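Local coordinates for protein TqaL (PDB 7EEH) that binds an iron(III) ion and belongs to the 2OG-Fe dioxygenase family, built on the double-stranded beta-helix core of the cupin clan, at residues B[128-133]-B[270-275]; B[134-139]-B[190-195]; B[157-162]-B[274-279]. The protein carries 1 engineered substitution. One frame throughout, in Å; residues are numbered along the deposited sequence.

Interaction 1 (B[128-133]-B[270-275]); sequences TAFQAL and DMLIFF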
loop_
_atom_site.group_PDB
_atom_site.type_symbol
_atom_site.label_atom_id
_atom_site.label_comp_id
_atom_site.label_asym_id
_atom_site.label_seq_id
_atom_site.Cartn_x
_atom_site.Cartn_y
_atom_site.Cartn_z
ATOM N N THR B 128 -10.467 22.316 5.967
ATOM C CA THR B 128 -9.819 21.084 6.427
ATOM C C THR B 128 -8.591 20.704 5.603
ATOM O O THR B 128 -7.756 19.926 6.089
ATOM C CB THR B 128 -10.801 19.908 6.413
ATOM O OG1 THR B 128 -11.233 19.669 5.063
ATOM C CG2 THR B 128 -12.000 20.210 7.294
ATOM N N ALA B 129 -8.481 21.184 4.365
ATOM C CA ALA B 129 -7.262 20.961 3.594
ATOM C C ALA B 129 -6.135 21.844 4.102
ATOM O O ALA B 129 -5.003 21.374 4.273
ATOM C CB ALA B 129 -7.501 21.208 2.099
ATOM N N PHE B 130 -6.422 23.119 4.369
ATOM C CA PHE B 130 -5.424 23.956 5.033
ATOM C C PHE B 130 -4.986 23.344 6.357
ATOM O O PHE B 130 -3.786 23.320 6.671
ATOM C CB PHE B 130 -5.962 25.369 5.275
ATOM C CG PHE B 130 -5.084 26.195 6.193
ATOM C CD1 PHE B 130 -3.956 26.836 5.702
ATOM C CD2 PHE B 130 -5.378 26.309 7.544
ATOM C CE1 PHE B 130 -3.141 27.583 6.542
ATOM C CE2 PHE B 130 -4.569 27.059 8.387
ATOM C CZ PHE B 130 -3.450 27.696 7.889
ATOM N N GLN B 131 -5.947 22.861 7.161
ATOM C CA GLN B 131 -5.592 22.235 8.432
ATOM C C GLN B 131 -4.719 21.006 8.205
ATOM O O GLN B 131 -3.758 20.778 8.939
ATOM C CB GLN B 131 -6.848 21.863 9.224
ATOM C CG GLN B 131 -7.710 23.081 9.610
ATOM C CD GLN B 131 -8.907 22.724 10.482
ATOM O OE1 GLN B 131 -9.335 21.574 10.527
ATOM N NE2 GLN B 131 -9.445 23.718 11.185
ATOM N N ALA B 132 -5.039 20.208 7.191
ATOM C CA ALA B 132 -4.203 19.053 6.878
ATOM C C ALA B 132 -2.791 19.485 6.511
ATOM O O ALA B 132 -1.819 18.807 6.860
ATOM C CB ALA B 132 -4.826 18.239 5.749
ATOM N N LEU B 133 -2.653 20.636 5.842
ATOM C CA LEU B 133 -1.320 21.141 5.523
ATOM C C LEU B 133 -0.524 21.447 6.783
ATOM O O LEU B 133 0.670 21.149 6.849
ATOM C CB LEU B 133 -1.401 22.383 4.634
ATOM C CG LEU B 133 -1.524 22.125 3.129
ATOM C CD1 LEU B 133 -1.846 23.416 2.377
ATOM C CD2 LEU B 133 -0.250 21.460 2.567
ATOM N N ASP B 270 -0.676 32.482 -6.416
ATOM C CA ASP B 270 -1.243 32.337 -5.076
ATOM C C ASP B 270 -0.477 31.267 -4.298
ATOM O O ASP B 270 -0.401 30.117 -4.741
ATOM C CB ASP B 270 -2.722 31.975 -5.147
ATOM C CG ASP B 270 -3.533 32.979 -5.964
ATOM O OD1 ASP B 270 -3.093 34.138 -6.089
ATOM O OD2 ASP B 270 -4.596 32.596 -6.486
HETATM N N MSE B 271 0.053 31.644 -3.133
HETATM C CA MSE B 271 0.863 30.759 -2.283
HETATM C C MSE B 271 0.333 30.710 -0.854
HETATM O O MSE B 271 -0.266 31.677 -0.379
HETATM C CB MSE B 271 2.321 31.235 -2.216
HETATM C CG MSE B 271 3.074 31.309 -3.541
HETATM SE SE MSE B 271 3.100 29.642 -4.544
HETATM C CE MSE B 271 4.457 28.778 -3.385
ATOM N N LEU B 272 0.580 29.604 -0.163
ATOM C CA LEU B 272 0.619 29.588 1.293
ATOM C C LEU B 272 2.086 29.491 1.696
ATOM O O LEU B 272 2.802 28.621 1.196
ATOM C CB LEU B 272 -0.184 28.414 1.859
ATOM C CG LEU B 272 -1.692 28.442 1.581
ATOM C CD1 LEU B 272 -2.331 27.124 1.977
ATOM C CD2 LEU B 272 -2.350 29.623 2.317
ATOM N N ILE B 273 2.539 30.391 2.569
ATOM C CA ILE B 273 3.933 30.429 3.003
ATOM C C ILE B 273 3.952 30.258 4.518
ATOM O O ILE B 273 3.440 31.113 5.253
ATOM C CB ILE B 273 4.638 31.723 2.579
ATOM C CG1 ILE B 273 4.549 31.899 1.062
ATOM C CG2 ILE B 273 6.094 31.706 3.035
ATOM C CD1 ILE B 273 4.957 33.254 0.583
ATOM N N PHE B 274 4.527 29.143 4.982
ATOM C CA PHE B 274 4.594 28.792 6.398
ATOM C C PHE B 274 6.012 29.044 6.888
ATOM O O PHE B 274 6.943 28.382 6.421
ATOM C CB PHE B 274 4.246 27.312 6.647
ATOM C CG PHE B 274 2.912 26.852 6.069
ATOM C CD1 PHE B 274 2.754 26.651 4.713
ATOM C CD2 PHE B 274 1.848 26.550 6.912
ATOM C CE1 PHE B 274 1.549 26.206 4.182
ATOM C CE2 PHE B 274 0.634 26.094 6.402
ATOM C CZ PHE B 274 0.486 25.925 5.027
ATOM N N PHE B 275 6.180 29.977 7.833
ATOM C CA PHE B 275 7.480 30.243 8.464
ATOM C C PHE B 275 7.427 29.710 9.889
ATOM O O PHE B 275 6.758 30.311 10.738
ATOM C CB PHE B 275 7.806 31.732 8.509
ATOM C CG PHE B 275 7.910 32.421 7.172
ATOM C CD1 PHE B 275 9.010 32.237 6.357
ATOM C CD2 PHE B 275 6.939 33.342 6.779
ATOM C CE1 PHE B 275 9.130 32.929 5.151
ATOM C CE2 PHE B 275 7.054 34.033 5.575
ATOM C CZ PHE B 275 8.149 33.827 4.765
#
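Leu133 presents itself to strand segment 270-275 along most of its length. Its CB rests 4.0 Å from CZ of Phe274, at the tip of that ring. CG lies anti to the carbonyl carbon (chi1 -85°), which carries the branch past the ring, and CD1 then meets Leu272 CD1 at 3.8 Å. One methyl of Leu272 is thus shared, because Phe130 CD1 lies 4.1 Å from the same Leu272 CD1, with the methyl at the edge of the Phe130 ring and near its plane. Helix 128-141 here lies on one side of the large antiparallel sheet of the cupin-type double-stranded beta-helix, its segment crossing strand segment 270-275 at -38°. Leu272 and Phe274, two residues apart in the strand, both direct their CB atoms at the helix, and Leu133 and Phe130 of the helix answer them. Phe130 has CG anti to its backbone N, and CE1 approaches Phe274 CE2 at 4.1 Å as the two aromatic side chains run alongside each other, pointing opposite ways. All four residues are buried. Leu133 also touches Met41 and Leu45 of helix 38-48, while Phe130 and Phe274 both reach Leu163 on the neighbouring strand.

Interaction 2 (B[134-139]-B[190-195]); sequences LVFKGM and HTMTTY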
loop_
_atom_site.group_PDB
_atom_site.type_symbol
_atom_site.label_atom_id
_atom_site.label_comp_id
_atom_site.label_asym_id
_atom_site.label_seq_id
_atom_site.Cartn_x
_atom_site.Cartn_y
_atom_site.Cartn_z
ATOM N N LEU B 134 -1.162 22.046 7.792
ATOM C CA LEU B 134 -0.472 22.305 9.054
ATOM C C LEU B 134 -0.059 21.006 9.729
ATOM O O LEU B 134 1.064 20.884 10.227
ATOM C CB LEU B 134 -1.365 23.119 9.991
ATOM C CG LEU B 134 -1.494 24.629 9.760
ATOM C CD1 LEU B 134 -2.577 25.174 10.664
ATOM C CD2 LEU B 134 -0.168 25.345 10.021
ATOM N N VAL B 135 -0.975 20.035 9.794
ATOM C CA VAL B 135 -0.650 18.754 10.411
ATOM C C VAL B 135 0.514 18.105 9.671
ATOM O O VAL B 135 1.472 17.621 10.286
ATOM C CB VAL B 135 -1.898 17.852 10.449
ATOM C CG1 VAL B 135 -1.571 16.513 11.020
ATOM C CG2 VAL B 135 -2.988 18.502 11.306
ATOM N N PHE B 136 0.447 18.097 8.337
ATOM C CA PHE B 136 1.523 17.548 7.513
ATOM C C PHE B 136 2.874 18.118 7.919
ATOM O O PHE B 136 3.832 17.372 8.160
ATOM C CB PHE B 136 1.233 17.849 6.038
ATOM C CG PHE B 136 2.374 17.530 5.074
ATOM C CD1 PHE B 136 2.500 16.259 4.518
ATOM C CD2 PHE B 136 3.244 18.522 4.651
ATOM C CE1 PHE B 136 3.496 15.983 3.580
ATOM C CE2 PHE B 136 4.237 18.262 3.721
ATOM C CZ PHE B 136 4.365 16.981 3.183
ATOM N N LYS B 137 2.972 19.443 7.994
ATOM C CA LYS B 137 4.254 20.072 8.309
ATOM C C LYS B 137 4.724 19.708 9.714
ATOM O O LYS B 137 5.903 19.391 9.919
ATOM C CB LYS B 137 4.154 21.593 8.161
ATOM C CG LYS B 137 5.477 22.296 8.463
ATOM C CD LYS B 137 5.482 23.799 8.162
ATOM C CE LYS B 137 6.936 24.321 8.228
ATOM N NZ LYS B 137 7.069 25.796 8.085
ATOM N N GLY B 138 3.819 19.759 10.701
ATOM C CA GLY B 138 4.214 19.440 12.069
ATOM C C GLY B 138 4.734 18.022 12.204
ATOM O O GLY B 138 5.717 17.766 12.905
HETATM N N MSE B 139 4.086 17.102 11.501
HETATM C CA MSE B 139 4.461 15.670 11.509
HETATM C C MSE B 139 5.877 15.483 10.968
HETATM O O MSE B 139 6.589 14.751 11.543
HETATM C CB MSE B 139 3.484 14.823 10.692
HETATM C CG MSE B 139 2.204 14.512 11.381
HETATM SE SE MSE B 139 1.195 13.246 10.348
HETATM C CE MSE B 139 2.518 12.097 9.669
ATOM N N HIS B 190 12.134 26.076 9.756
ATOM C CA HIS B 190 11.593 25.350 8.610
ATOM C C HIS B 190 10.655 26.271 7.848
ATOM O O HIS B 190 9.803 26.923 8.455
ATOM C CB HIS B 190 10.804 24.097 9.031
ATOM C CG HIS B 190 11.575 23.150 9.891
ATOM N ND1 HIS B 190 12.457 22.224 9.373
ATOM C CD2 HIS B 190 11.580 22.969 11.232
ATOM C CE1 HIS B 190 12.983 21.523 10.360
ATOM N NE2 HIS B 190 12.471 21.959 11.501
ATOM N N THR B 191 10.794 26.304 6.527
ATOM C CA THR B 191 9.925 27.092 5.666
ATOM C C THR B 191 9.234 26.162 4.677
ATOM O O THR B 191 9.883 25.303 4.071
ATOM C CB THR B 191 10.699 28.172 4.879
ATOM O OG1 THR B 191 11.323 29.097 5.777
ATOM C CG2 THR B 191 9.724 28.953 3.947
HETATM N N MSE B 192 7.917 26.329 4.527
HETATM C CA MSE B 192 7.118 25.528 3.599
HETATM C C MSE B 192 6.336 26.488 2.700
HETATM O O MSE B 192 5.693 27.438 3.190
HETATM C CB MSE B 192 6.155 24.583 4.351
HETATM C CG MSE B 192 5.325 23.678 3.434
HETATM SE SE MSE B 192 4.673 22.085 4.311
HETATM C CE MSE B 192 2.811 22.593 4.807
ATOM N N THR B 193 6.406 26.267 1.391
ATOM C CA THR B 193 5.699 27.079 0.406
ATOM C C THR B 193 4.846 26.160 -0.450
ATOM O O THR B 193 5.372 25.262 -1.118
ATOM C CB THR B 193 6.672 27.864 -0.466
ATOM O OG1 THR B 193 7.525 26.947 -1.164
ATOM C CG2 THR B 193 7.533 28.762 0.408
ATOM N N THR B 194 3.539 26.387 -0.427
ATOM C CA THR B 194 2.568 25.524 -1.075
ATOM C C THR B 194 1.797 26.362 -2.082
ATOM O O THR B 194 1.323 27.451 -1.753
ATOM C CB THR B 194 1.636 24.900 -0.037
ATOM O OG1 THR B 194 2.383 23.976 0.772
ATOM C CG2 THR B 194 0.466 24.173 -0.690
ATOM N N TYR B 195 1.708 25.864 -3.307
ATOM C CA TYR B 195 1.115 26.580 -4.424
ATOM C C TYR B 195 -0.381 26.312 -4.483
ATOM O O TYR B 195 -0.816 25.157 -4.453
ATOM C CB TYR B 195 1.803 26.131 -5.706
ATOM C CG TYR B 195 1.200 26.542 -7.014
ATOM C CD1 TYR B 195 0.169 25.805 -7.594
ATOM C CD2 TYR B 195 1.716 27.619 -7.719
ATOM C CE1 TYR B 195 -0.358 26.163 -8.830
ATOM C CE2 TYR B 195 1.196 27.986 -8.949
ATOM C CZ TYR B 195 0.164 27.256 -9.497
ATOM O OH TYR B 195 -0.337 27.619 -10.725
#
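Lys137 and Met192 form the dense centre where helix segment 134-139 crosses strand segment 190-195. The lysine chain is fully extended, with CG anti to the backbone N (chi1 -179°), and the selenomethionine reaches toward it from the strand. Met192 CB packs on Lys137 CD at 3.9 Å, and the bend at chi3 puts the terminal methyl CE 3.7 Å from Lys137 CB. Met192 SE meets the Phe136 ring, 3.9 Å from both Phe136 CD2 and Phe136 CE2. It lies in the plane of the ring, 87° off the normal, so this is an edge-on Met-aromatic contact. Beyond the apolar stem, Lys137 NZ donates to His190 O at 3.0 Å. The nitrogen stands well above the carbonyl plane, with a C=O...N angle of only 112°, and weak hydrogen bonds to Phe274 O and Thr276 OG1 supplement the grip. Three oxygens around this buried amine would be expected to stabilise its charged form. Packing thins toward both ends: the side chain of His190 adds only its CB to the packing, 4.0 Å from Lys137 CE, while its ND1 is held by Tyr28 OH. Thr193, Thr194 and Tyr195 make no contact with segment 134-139, and Thr193 is partly exposed. Thr191 points away from the helix, to the side of the sheet that carries the iron, where its OG1 bonds to Asp186, a metal ligand. Such a strand, helix-packed behind and metal-facing in front, is typical of the double-stranded beta-helix core of 2OG-Fe dioxygenases.

Interaction 3 (B[157-162]-B[274-279]); sequences DKWVCT and FFTRRP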
loop_
_atom_site.group_PDB
_atom_site.type_symbol
_atom_site.label_atom_id
_atom_site.label_comp_id
_atom_site.label_asym_id
_atom_site.label_seq_id
_atom_site.Cartn_x
_atom_site.Cartn_y
_atom_site.Cartn_z
ATOM N N ASP B 157 8.718 23.360 24.013
ATOM C CA ASP B 157 7.857 22.370 23.385
ATOM C C ASP B 157 6.852 22.995 22.416
ATOM O O ASP B 157 5.922 22.311 21.972
ATOM C CB ASP B 157 7.113 21.576 24.456
ATOM C CG ASP B 157 6.307 22.470 25.393
ATOM O OD1 ASP B 157 6.223 23.700 25.174
ATOM O OD2 ASP B 157 5.743 21.936 26.368
ATOM N N LYS B 158 7.003 24.278 22.105
ATOM C CA LYS B 158 6.089 25.024 21.252
ATOM C C LYS B 158 6.866 25.644 20.103
ATOM O O LYS B 158 7.984 26.127 20.297
ATOM C CB LYS B 158 5.378 26.146 22.028
ATOM C CG LYS B 158 4.280 25.684 22.971
ATOM C CD LYS B 158 4.148 26.616 24.175
ATOM C CE LYS B 158 3.259 26.013 25.270
ATOM N NZ LYS B 158 3.665 24.613 25.653
ATOM N N TRP B 159 6.278 25.627 18.907
ATOM C CA TRP B 159 6.801 26.371 17.772
ATOM C C TRP B 159 5.815 27.467 17.394
ATOM O O TRP B 159 4.605 27.310 17.553
ATOM C CB TRP B 159 7.022 25.496 16.528
ATOM C CG TRP B 159 7.855 24.249 16.664
ATOM C CD1 TRP B 159 7.506 23.103 17.297
ATOM C CD2 TRP B 159 9.147 24.010 16.083
ATOM N NE1 TRP B 159 8.507 22.170 17.182
ATOM C CE2 TRP B 159 9.528 22.701 16.443
ATOM C CE3 TRP B 159 10.029 24.787 15.314
ATOM C CZ2 TRP B 159 10.742 22.143 16.062
ATOM C CZ3 TRP B 159 11.241 24.231 14.929
ATOM C CH2 TRP B 159 11.590 22.922 15.314
ATOM N N VAL B 160 6.345 28.563 16.872
ATOM C CA VAL B 160 5.546 29.622 16.270
ATOM C C VAL B 160 5.571 29.408 14.770
ATOM O O VAL B 160 6.649 29.297 14.176
ATOM C CB VAL B 160 6.094 31.017 16.612
ATOM C CG1 VAL B 160 5.194 32.103 15.996
ATOM C CG2 VAL B 160 6.233 31.184 18.106
ATOM N N CYS B 161 4.395 29.355 14.156
ATOM C CA CYS B 161 4.285 29.234 12.711
ATOM C C CYS B 161 3.553 30.466 12.200
ATOM O O CYS B 161 2.353 30.635 12.465
ATOM C CB CYS B 161 3.556 27.958 12.313
ATOM S SG CYS B 161 3.256 27.851 10.525
ATOM N N THR B 162 4.271 31.335 11.497
ATOM C CA THR B 162 3.656 32.489 10.862
ATOM C C THR B 162 3.281 32.107 9.434
ATOM O O THR B 162 4.149 31.747 8.633
ATOM C CB THR B 162 4.583 33.706 10.868
ATOM O OG1 THR B 162 5.114 33.885 12.180
ATOM C CG2 THR B 162 3.794 34.957 10.505
ATOM N N PHE B 274 4.527 29.143 4.982
ATOM C CA PHE B 274 4.594 28.792 6.398
ATOM C C PHE B 274 6.012 29.044 6.888
ATOM O O PHE B 274 6.943 28.382 6.421
ATOM C CB PHE B 274 4.246 27.312 6.647
ATOM C CG PHE B 274 2.912 26.852 6.069
ATOM C CD1 PHE B 274 2.754 26.651 4.713
ATOM C CD2 PHE B 274 1.848 26.550 6.912
ATOM C CE1 PHE B 274 1.549 26.206 4.182
ATOM C CE2 PHE B 274 0.634 26.094 6.402
ATOM C CZ PHE B 274 0.486 25.925 5.027
ATOM N N PHE B 275 6.180 29.977 7.833
ATOM C CA PHE B 275 7.480 30.243 8.464
ATOM C C PHE B 275 7.427 29.710 9.889
ATOM O O PHE B 275 6.758 30.311 10.738
ATOM C CB PHE B 275 7.806 31.732 8.509
ATOM C CG PHE B 275 7.910 32.421 7.172
ATOM C CD1 PHE B 275 9.010 32.237 6.357
ATOM C CD2 PHE B 275 6.939 33.342 6.779
ATOM C CE1 PHE B 275 9.130 32.929 5.151
ATOM C CE2 PHE B 275 7.054 34.033 5.575
ATOM C CZ PHE B 275 8.149 33.827 4.765
ATOM N N THR B 276 8.150 28.617 10.176
ATOM C CA THR B 276 8.060 27.958 11.476
ATOM C C THR B 276 9.396 27.995 12.212
ATOM O O THR B 276 10.426 27.587 11.661
ATOM C CB THR B 276 7.571 26.507 11.315
ATOM O OG1 THR B 276 6.242 26.521 10.771
ATOM C CG2 THR B 276 7.542 25.800 12.673
ATOM N N ARG B 277 9.375 28.450 13.471
ATOM C CA ARG B 277 10.599 28.538 14.266
ATOM C C ARG B 277 10.297 28.304 15.740
ATOM O O ARG B 277 9.149 28.402 16.183
ATOM C CB ARG B 277 11.286 29.892 14.093
ATOM C CG ARG B 277 10.414 31.096 14.531
ATOM C CD ARG B 277 11.267 32.355 14.703
ATOM N NE ARG B 277 10.464 33.562 14.937
ATOM C CZ ARG B 277 9.833 33.835 16.079
ATOM N NH1 ARG B 277 9.904 32.997 17.110
ATOM N NH2 ARG B 277 9.136 34.955 16.205
ATOM N N ARG B 278 11.350 27.971 16.497
ATOM C CA ARG B 278 11.259 27.969 17.950
ATOM C C ARG B 278 11.081 29.410 18.445
ATOM O O ARG B 278 11.449 30.361 17.751
ATOM C CB ARG B 278 12.509 27.333 18.572
ATOM C CG ARG B 278 12.713 25.840 18.214
ATOM C CD ARG B 278 11.600 24.992 18.789
ATOM N NE ARG B 278 11.974 23.606 19.091
ATOM C CZ ARG B 278 11.095 22.685 19.496
ATOM N NH1 ARG B 278 9.808 23.009 19.631
ATOM N NH2 ARG B 278 11.481 21.440 19.759
ATOM N N PRO B 279 10.504 29.596 19.632
ATOM C CA PRO B 279 10.275 30.959 20.136
ATOM C C PRO B 279 11.578 31.673 20.445
ATOM O O PRO B 279 12.632 31.060 20.639
ATOM C CB PRO B 279 9.452 30.747 21.412
ATOM C CG PRO B 279 9.735 29.350 21.825
ATOM C CD PRO B 279 10.000 28.569 20.564
HETATM O O HOH W 1 7.399 32.554 12.480
#
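Four backbone hydrogen bonds join strands 158-170 and 267-277 as antiparallel neighbours in the large sheet of the double-stranded beta-helix. Thr162 and Phe275 form one hydrogen-bonded pair, with N to O distances of 2.8 Å in both directions, the bond from Phe275 N being nearly straight at 170°. Val160 and Arg277 form the other, each N to O distance 2.9 Å and each donor nearly along the C=O axis. Between them Cys161 and Thr276 make a non-hydrogen-bonded pair. A water fastens the Thr162 end, lying 2.7 Å from Thr162 OG1 and donating to Phe275 O. At the opposite end Lys158 NZ forms a salt bridge with its neighbour Asp157 OD1 at 2.8 Å. Arg277 extends its guanidinium to a salt bridge with Asp293, while its NH1 also donates to Arg278 O.

Past the last pair, Arg278 bends at chi2 (-65°) and lays its side chain over one face of the Trp159 indole. The guanidinium stacks flat on it, planes 17° apart and centres 3.8 Å apart, as an off-centre cation-pi contact with the five-membered ring. Arg278 CD sits squarely above the six-membered ring, 3.7 Å from its centroid, in a CH-pi contact. Arg278 NH1 and Trp159 NE1 are both donors, so their proximity belongs to the stack. Phe275, on the side of Val160 and Thr162, turns its ring toward the iron site and touches Asp186. Cys161 and Thr276 face the helix side instead, where Cys161 SG, anti to its backbone N, meets the edge of the Phe274 ring and lies 4.0 Å from Phe274 CB.

From the N terminus, helix 128-141 comes first and supplies one side of two contacts. Its opening turns close the long loop of interaction 1 at 270-275; its later turns close the shorter loop of interaction 2 at 190-195, nested inside the first. Interaction 3 starts within the loop of interaction 2, at 157-162, and ends beyond it at 274-279, so those two cross. Interactions 1 and 3 finish on the same strand, sharing Phe274 and Phe275. Strand 267-277 lies between 158-170 and 190-199 in the sheet, and the Phe274 N to Met192 O hydrogen bond joins it to the strand of interaction 2. The helix is thereby anchored across adjacent strands of one sheet.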